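Local coordinates for cyclase (Streptomyces sp. R1128, PDB 3TFZ), which acts as an aromatase/cyclase of the R1128 pathway, probably folding a reactive polyketide chain and closing and aromatising its first ring, at the interface of chains A and B. Residues are numbered along the deposited sequence; one frame, centred on the assembly and turned at random. Chains: chain A/B, Cyclase.

The interface of chains A and B. Residues chain A 10, 12, 107; chain B 8, 10, 97, 99, 109.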
# COMPACT_ATOMS: atom_id res chain seq x y z
N THR A 10 -1.60 -0.61 -1.60
CA THR A 10 -1.11 -1.84 -2.20
C THR A 10 -1.75 -3.04 -1.54
O THR A 10 -2.23 -2.93 -0.40
CB THR A 10 0.50 -1.90 -2.21
OG1 THR A 10 0.96 -2.93 -3.03
CG2 THR A 10 1.17 -1.99 -0.77
N THR A 12 -1.00 -7.72 -2.04
CA THR A 12 -0.20 -8.80 -2.57
C THR A 12 -1.22 -9.73 -3.12
O THR A 12 -2.08 -10.17 -2.37
CB THR A 12 0.62 -9.48 -1.43
OG1 THR A 12 1.61 -8.58 -0.97
CG2 THR A 12 1.41 -10.63 -1.94
N GLN A 107 2.84 -8.10 -6.51
CA GLN A 107 2.52 -6.91 -5.72
C GLN A 107 1.66 -5.96 -6.62
O GLN A 107 2.07 -5.59 -7.73
CB GLN A 107 3.82 -6.20 -5.33
CG GLN A 107 3.71 -5.10 -4.23
CD GLN A 107 3.50 -5.71 -2.89
OE1 GLN A 107 4.29 -6.51 -2.39
NE2 GLN A 107 2.40 -5.34 -2.26
N GLU B 8 -0.70 -3.75 4.45
CA GLU B 8 0.47 -3.39 3.67
C GLU B 8 0.42 -1.90 3.42
O GLU B 8 -0.65 -1.36 3.19
CB GLU B 8 0.52 -4.08 2.30
CG GLU B 8 -0.14 -5.39 2.26
CD GLU B 8 0.37 -6.30 1.17
OE1 GLU B 8 1.10 -5.78 0.32
OE2 GLU B 8 -0.03 -7.52 1.15
N THR B 10 2.81 1.29 1.20
CA THR B 10 3.84 1.49 0.20
C THR B 10 4.15 2.98 -0.03
O THR B 10 3.30 3.88 0.18
CB THR B 10 3.45 0.83 -1.19
OG1 THR B 10 4.62 0.69 -2.00
CG2 THR B 10 2.33 1.56 -1.96
N ARG B 97 9.93 -5.09 1.04
CA ARG B 97 10.23 -5.37 -0.34
C ARG B 97 10.54 -4.08 -1.07
O ARG B 97 9.76 -3.11 -1.00
CB ARG B 97 8.97 -5.94 -0.94
CG ARG B 97 8.37 -7.06 -0.10
CD ARG B 97 6.98 -7.40 -0.45
NE ARG B 97 6.53 -8.66 0.22
CZ ARG B 97 5.26 -9.04 0.29
NH1 ARG B 97 4.32 -8.25 -0.30
NH2 ARG B 97 4.95 -10.21 0.89
N PHE B 99 10.90 -2.91 -4.92
CA PHE B 99 10.84 -3.25 -6.32
C PHE B 99 11.43 -2.19 -7.20
O PHE B 99 11.37 -1.03 -6.87
CB PHE B 99 9.39 -3.43 -6.74
CG PHE B 99 8.67 -4.53 -6.00
CD1 PHE B 99 8.80 -5.84 -6.41
CD2 PHE B 99 7.91 -4.25 -4.84
CE1 PHE B 99 8.07 -6.88 -5.76
CE2 PHE B 99 7.28 -5.27 -4.16
CZ PHE B 99 7.33 -6.58 -4.63
N VAL B 109 7.62 -1.34 -0.17
CA VAL B 109 6.54 -1.99 0.55
C VAL B 109 6.99 -2.50 1.91
O VAL B 109 8.05 -3.11 2.05
CB VAL B 109 5.96 -3.15 -0.29
CG1 VAL B 109 4.84 -3.73 0.45
CG2 VAL B 109 5.46 -2.62 -1.64
O HOH W 1 -1.90 -0.05 1.25
O HOH W 2 -2.48 -8.52 0.38
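A:Gln107 packs its aliphatic part on B:Phe99 and passes B:Val109 to reach polar groups. CB lies above the ring plane of B:Phe99 near CZ (3.6 Å), and CG meets the neighbouring CE2. CG stands anti to the backbone N (chi1 -167°), and the chain then bends at CG (chi2 73°), swinging the amide towards B:Arg97 and B:Glu8, OE1 still near the ring. CD, the amide carbon, lies 3.9 Å from methyl CG2 of B:Val109, which approaches from the opposite direction. At the tip, the carbonyl oxygen OE1 accepts from NH1 of B:Arg97 at 2.7 Å, in the carbonyl plane and on a lone pair, although the two flat groups are turned 47° apart. The amide nitrogen NE2 donates to carboxylate OE1 of B:Glu8 (2.9 Å), nearly within the amide plane, and to hydroxyl OG1 of A:Thr10. With both amide ends engaged, the flip state is fixed; an alanine here would probably leave B:Arg97 NH1 and B:Glu8 OE1 without these mates and open a gap beside B:Phe99. A:Thr12 OG1 links the same two charged residues: it receives B:Arg97 NH1 in the guanidinium plane (2.8 Å) and donates to the syn lone pair of B:Glu8 OE2 (2.9 Å). Water 2 joins that OE2 to the backbone N of A:Thr12. Beside this network, methyl CG2 of A:Thr10 packs on CB of B:Thr10 at 3.6 Å. Strands 5-13 and 105-116 of chain A meet strands 5-13, 91-100 and 105-116 of chain B through side chains and water, and the patch, repeated by the two-fold, helps hold the two helix-grip subunits together in what may be the biological dimer.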